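Local coordinates for 457aa long hypothetical protein (PDB 2CSU) that is of unknown function but has the domain make-up of the succinyl-CoA ligase superfamily, with a CoA-binding Rossmann-like domain followed by a flavodoxin-like domain and a Ligase-CoA domain, at residues A[231-236]-A[271-276]; A[163-168]-A[277-282]. One frame throughout, in Å; residues are numbered along the deposited sequence.

Contact 1: A[231-236]-A[271-276]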
loop_
_atom_site.group_PDB
_atom_site.type_symbol
_atom_site.label_atom_id
_atom_site.label_comp_id
_atom_site.label_asym_id
_atom_site.label_seq_id
_atom_site.Cartn_x
_atom_site.Cartn_y
_atom_site.Cartn_z
ATOM N N PRO A 231 6.844 -9.316 -21.309
ATOM C CA PRO A 231 7.608 -8.394 -20.476
ATOM C C PRO A 231 8.285 -8.950 -19.226
ATOM O O PRO A 231 7.844 -9.935 -18.615
ATOM C CB PRO A 231 6.593 -7.287 -20.163
ATOM C CG PRO A 231 5.316 -7.993 -20.156
ATOM C CD PRO A 231 5.425 -8.923 -21.348
ATOM N N ILE A 232 9.386 -8.300 -18.878
ATOM C CA ILE A 232 10.173 -8.646 -17.717
ATOM C C ILE A 232 10.354 -7.358 -16.916
ATOM O O ILE A 232 10.790 -6.349 -17.459
ATOM C CB ILE A 232 11.544 -9.213 -18.147
ATOM C CG1 ILE A 232 11.336 -10.515 -18.934
ATOM C CG2 ILE A 232 12.432 -9.418 -16.932
ATOM C CD1 ILE A 232 12.588 -11.097 -19.564
ATOM N N ILE A 233 9.991 -7.398 -15.635
ATOM C CA ILE A 233 10.107 -6.239 -14.751
ATOM C C ILE A 233 11.106 -6.576 -13.638
ATOM O O ILE A 233 10.894 -7.529 -12.878
ATOM C CB ILE A 233 8.742 -5.869 -14.091
ATOM C CG1 ILE A 233 7.677 -5.575 -15.152
ATOM C CG2 ILE A 233 8.901 -4.614 -13.244
ATOM C CD1 ILE A 233 7.312 -6.743 -16.023
ATOM N N ALA A 234 12.183 -5.792 -13.544
ATOM C CA ALA A 234 13.216 -6.022 -12.536
ATOM C C ALA A 234 13.358 -4.927 -11.490
ATOM O O ALA A 234 13.417 -3.742 -11.809
ATOM C CB ALA A 234 14.569 -6.240 -13.213
ATOM N N LEU A 235 13.410 -5.349 -10.235
ATOM C CA LEU A 235 13.602 -4.454 -9.100
ATOM C C LEU A 235 15.025 -4.799 -8.657
ATOM O O LEU A 235 15.277 -5.892 -8.150
ATOM C CB LEU A 235 12.596 -4.767 -7.974
ATOM C CG LEU A 235 12.852 -4.101 -6.601
ATOM C CD1 LEU A 235 12.908 -2.578 -6.753
ATOM C CD2 LEU A 235 11.759 -4.506 -5.606
ATOM N N LYS A 236 15.956 -3.881 -8.894
ATOM C CA LYS A 236 17.358 -4.087 -8.548
ATOM C C LYS A 236 17.717 -3.392 -7.236
ATOM O O LYS A 236 17.530 -2.197 -7.056
ATOM C CB LYS A 236 18.230 -3.539 -9.679
ATOM C CG LYS A 236 19.722 -3.556 -9.321
ATOM C CD LYS A 236 20.345 -4.945 -9.478
ATOM C CE LYS A 236 21.850 -4.954 -9.187
ATOM N NZ LYS A 236 22.078 -4.928 -7.741
ATOM N N LEU A 271 11.961 -3.712 -18.206
ATOM C CA LEU A 271 11.357 -2.559 -17.551
ATOM C C LEU A 271 11.851 -2.544 -16.116
ATOM O O LEU A 271 11.934 -3.584 -15.466
ATOM C CB LEU A 271 9.826 -2.662 -17.611
ATOM C CG LEU A 271 9.284 -3.103 -18.984
ATOM C CD1 LEU A 271 7.766 -3.197 -18.957
ATOM C CD2 LEU A 271 9.754 -2.131 -20.058
ATOM N N VAL A 272 12.186 -1.362 -15.620
ATOM C CA VAL A 272 12.702 -1.259 -14.272
ATOM C C VAL A 272 11.713 -0.689 -13.270
ATOM O O VAL A 272 10.991 0.249 -13.555
ATOM C CB VAL A 272 14.008 -0.404 -14.239
ATOM C CG1 VAL A 272 14.424 -0.127 -12.800
ATOM C CG2 VAL A 272 15.128 -1.139 -14.979
ATOM N N ALA A 273 11.693 -1.288 -12.088
ATOM C CA ALA A 273 10.826 -0.834 -11.018
ATOM C C ALA A 273 11.774 -0.396 -9.912
ATOM O O ALA A 273 12.860 -0.962 -9.769
ATOM C CB ALA A 273 9.923 -1.989 -10.534
ATOM N N ASN A 274 11.385 0.607 -9.136
ATOM C CA ASN A 274 12.245 1.066 -8.055
ATOM C C ASN A 274 11.687 0.689 -6.697
ATOM O O ASN A 274 12.334 0.932 -5.683
ATOM C CB ASN A 274 12.451 2.570 -8.138
ATOM C CG ASN A 274 12.787 3.022 -9.540
ATOM O OD1 ASN A 274 13.811 2.618 -10.111
ATOM N ND2 ASN A 274 11.921 3.852 -10.116
ATOM N N THR A 275 10.480 0.117 -6.680
ATOM C CA THR A 275 9.870 -0.345 -5.434
ATOM C C THR A 275 9.126 -1.658 -5.673
ATOM O O THR A 275 8.871 -2.055 -6.818
ATOM C CB THR A 275 8.840 0.649 -4.835
ATOM O OG1 THR A 275 7.644 0.625 -5.618
ATOM C CG2 THR A 275 9.404 2.074 -4.778
ATOM N N ILE A 276 8.785 -2.328 -4.580
ATOM C CA ILE A 276 8.051 -3.573 -4.633
ATOM C C ILE A 276 6.750 -3.306 -5.380
ATOM O O ILE A 276 6.468 -3.937 -6.405
ATOM C CB ILE A 276 7.765 -4.074 -3.191
ATOM C CG1 ILE A 276 9.078 -4.529 -2.549
ATOM C CG2 ILE A 276 6.764 -5.236 -3.199
ATOM C CD1 ILE A 276 9.008 -4.660 -1.009
HETATM O O HOH W 1 15.636 -1.043 -9.756
#
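Two neighbouring parallel strands, 232-236 and 271-273, pair at the end of the sheet in the succinyl-CoA ligase-like flavodoxin domain. Three backbone hydrogen bonds join them. L271 uses both of its polar backbone atoms: its N donates to I232 O at 3.0 Å, and its O accepts from A234 N at 2.9 Å. The third bond runs from A273 N to A234 O (3.0 Å). Its N-H points almost straight at the oxygen (173°), but the donor stands above the carbonyl plane. The pairing then gives way to a water, which accepts from K236 N. The water also lies 2.8 Å from A273 O, to which it probably donates. The other edge of strand 232-236 bonds to strand 205-210, so 232-236 is an inner strand here.

The link between the strands, partly unmodelled, includes helix 258-267, in the strand-helix-strand manner of flavodoxin-like folds. This helix packs on V272 on one face of the sheet. I233, L235, L271 and A273 lie on the other face, toward helix 276-283. There I233 CG2 meets the methyl CB of A273 at 3.9 Å. L235 reaches across to the turn that leads into helix 276-283. One branch, CD1, lies against the backbone of A273 and N274, 3.4 Å from A273 O. The other, CD2, touches I276 CG1 at 4.1 Å, in the first turn of helix 276-283. T275 is the N-cap of that helix, with OG1 bonded to the backbone N of E278. I276 also packs on M411 of the second subunit.

Contact 2: A[163-168]-A[277-282]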
loop_
_atom_site.group_PDB
_atom_site.type_symbol
_atom_site.label_atom_id
_atom_site.label_comp_id
_atom_site.label_asym_id
_atom_site.label_seq_id
_atom_site.Cartn_x
_atom_site.Cartn_y
_atom_site.Cartn_z
ATOM N N ALA A 163 8.890 -14.258 0.599
ATOM C CA ALA A 163 7.792 -14.562 1.511
ATOM C C ALA A 163 6.955 -13.326 1.852
ATOM O O ALA A 163 5.718 -13.365 1.833
ATOM C CB ALA A 163 8.338 -15.181 2.788
ATOM N N GLY A 164 7.633 -12.227 2.166
ATOM C CA GLY A 164 6.936 -11.010 2.523
ATOM C C GLY A 164 6.049 -10.476 1.414
ATOM O O GLY A 164 4.994 -9.902 1.673
ATOM N N ILE A 165 6.488 -10.651 0.178
ATOM C CA ILE A 165 5.726 -10.187 -0.964
ATOM C C ILE A 165 4.527 -11.121 -1.158
ATOM O O ILE A 165 3.425 -10.668 -1.426
ATOM C CB ILE A 165 6.649 -10.098 -2.229
ATOM C CG1 ILE A 165 7.541 -8.857 -2.096
ATOM C CG2 ILE A 165 5.831 -10.002 -3.511
ATOM C CD1 ILE A 165 8.598 -8.699 -3.179
ATOM N N VAL A 166 4.736 -12.421 -0.985
ATOM C CA VAL A 166 3.636 -13.369 -1.107
ATOM C C VAL A 166 2.536 -12.976 -0.118
ATOM O O VAL A 166 1.363 -12.896 -0.486
ATOM C CB VAL A 166 4.120 -14.809 -0.834
ATOM C CG1 VAL A 166 2.940 -15.756 -0.681
ATOM C CG2 VAL A 166 5.001 -15.277 -1.981
ATOM N N TYR A 167 2.906 -12.699 1.128
ATOM C CA TYR A 167 1.910 -12.303 2.124
ATOM C C TYR A 167 1.268 -10.999 1.717
ATOM O O TYR A 167 0.075 -10.790 1.932
ATOM C CB TYR A 167 2.528 -12.123 3.517
ATOM C CG TYR A 167 3.350 -13.301 3.978
ATOM C CD1 TYR A 167 3.109 -14.580 3.475
ATOM C CD2 TYR A 167 4.379 -13.139 4.912
ATOM C CE1 TYR A 167 3.867 -15.667 3.876
ATOM C CE2 TYR A 167 5.145 -14.231 5.323
ATOM C CZ TYR A 167 4.881 -15.486 4.797
ATOM O OH TYR A 167 5.633 -16.566 5.176
ATOM N N LYS A 168 2.070 -10.111 1.137
ATOM C CA LYS A 168 1.568 -8.823 0.703
ATOM C C LYS A 168 0.477 -8.989 -0.337
ATOM O O LYS A 168 -0.639 -8.516 -0.156
ATOM C CB LYS A 168 2.700 -7.980 0.115
ATOM C CG LYS A 168 2.261 -6.571 -0.311
ATOM C CD LYS A 168 3.445 -5.752 -0.820
ATOM C CE LYS A 168 3.171 -4.255 -0.755
ATOM N NZ LYS A 168 2.114 -3.757 -1.665
ATOM N N ASP A 277 5.986 -2.335 -4.886
ATOM C CA ASP A 277 4.712 -1.978 -5.484
ATOM C C ASP A 277 4.770 -1.662 -6.967
ATOM O O ASP A 277 3.863 -2.035 -7.707
ATOM C CB ASP A 277 4.059 -0.830 -4.702
ATOM C CG ASP A 277 3.143 -1.343 -3.593
ATOM O OD1 ASP A 277 2.145 -2.001 -3.932
ATOM O OD2 ASP A 277 3.413 -1.108 -2.398
ATOM N N GLU A 278 5.834 -1.001 -7.413
ATOM C CA GLU A 278 5.963 -0.692 -8.828
ATOM C C GLU A 278 6.171 -1.973 -9.610
ATOM O O GLU A 278 5.570 -2.164 -10.664
ATOM C CB GLU A 278 7.148 0.247 -9.090
ATOM C CG GLU A 278 7.007 1.637 -8.482
ATOM C CD GLU A 278 8.128 2.579 -8.925
ATOM O OE1 GLU A 278 9.023 2.143 -9.693
ATOM O OE2 GLU A 278 8.112 3.756 -8.502
HETATM N N MSE A 279 7.048 -2.834 -9.100
HETATM C CA MSE A 279 7.355 -4.113 -9.741
HETATM C C MSE A 279 6.058 -4.907 -9.944
HETATM O O MSE A 279 5.783 -5.403 -11.034
HETATM C CB MSE A 279 8.339 -4.933 -8.864
HETATM C CG MSE A 279 8.770 -6.313 -9.450
HETATM SE SE MSE A 279 9.623 -7.472 -8.308
HETATM C CE MSE A 279 8.269 -7.807 -7.162
ATOM N N LEU A 280 5.276 -5.023 -8.879
ATOM C CA LEU A 280 4.016 -5.754 -8.918
ATOM C C LEU A 280 2.969 -5.060 -9.769
ATOM O O LEU A 280 2.251 -5.712 -10.524
ATOM C CB LEU A 280 3.463 -5.916 -7.506
ATOM C CG LEU A 280 4.283 -6.765 -6.530
ATOM C CD1 LEU A 280 3.748 -6.573 -5.130
ATOM C CD2 LEU A 280 4.227 -8.227 -6.940
ATOM N N SER A 281 2.875 -3.737 -9.638
ATOM C CA SER A 281 1.885 -2.977 -10.384
ATOM C C SER A 281 2.154 -3.048 -11.879
ATOM O O SER A 281 1.219 -3.168 -12.685
ATOM C CB SER A 281 1.872 -1.517 -9.925
ATOM O OG SER A 281 1.714 -1.400 -8.516
HETATM N N MSE A 282 3.433 -3.001 -12.239
HETATM C CA MSE A 282 3.808 -2.985 -13.647
HETATM C C MSE A 282 3.650 -4.364 -14.294
HETATM O O MSE A 282 3.376 -4.504 -15.478
HETATM C CB MSE A 282 5.268 -2.542 -13.749
HETATM C CG MSE A 282 5.435 -1.028 -13.598
HETATM SE SE MSE A 282 7.158 -0.544 -13.423
HETATM C CE MSE A 282 7.792 -1.350 -14.901
#
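This is a buried helix-to-helix contact made by side-chain ends, between helices 159-171 and 276-283 on one face of the central sheet. The axes of 163-168 and 277-282 stay 12.3 Å apart and cross at -56°, so long side chains bridge the gap. The polar part is a salt bridge between K168 and D277. K168 extends from its backbone with CG anti to N (chi1 -177°), and a bend at chi4 sets the position of NZ. The ammonium meets D277 OD1 at 2.9 Å, on the syn side and 33° out of the carboxylate plane. The lysine and aspartate side chains cross at about a right angle.

Both charges have further partners. K168 NZ also forms a salt bridge with E172, the residue just after helix 159-171. D277 OD2 lies near R433 of the second subunit, though the detail of that pair is doubtful. K168 packs on E432 of the second subunit, which places this end of the contact at the dimer interface. Two nearby acids would be expected to stabilise the charged lysine.

The two helices are layered side by side on the sheet, as in flavodoxin-like alpha/beta domains. F154 of strand 152-156 touches both I165 and M279. Across the gap, I165 sends its two branches to different partners. CD1 meets the terminal methyl CE of selenomethionine M279 at 4.1 Å, and these side chains cross at about a right angle. The bend at chi3 sets where that methyl lies. I165 CG2 instead touches L280 CD2 at 4.2 Å, while the aliphatic CD of K168 lies 4.4 Å from L280 CD1.

How the contacts relate
From the N terminus, helix segment 163-168 comes first, and its partner 277-282 follows 109 residues later. Contact 2 therefore closes a long loop that contains both strands of contact 1. Contact 1 closes a much shorter loop, 35 residues across, within it. Segments 271-276 and 277-282 are consecutive, so one strand-to-helix turn serves both contacts. The centres lie about 11 Å apart, and the contacts touch directly: A273 CB is 3.3 Å from M279 N, and L271 CB is 3.6 Å from M282 CE. Contact 1 joins edge strand 271-273 to the sheet of the middle domain; contact 2 ties the following helix to helix 159-171. Both reach the second subunit.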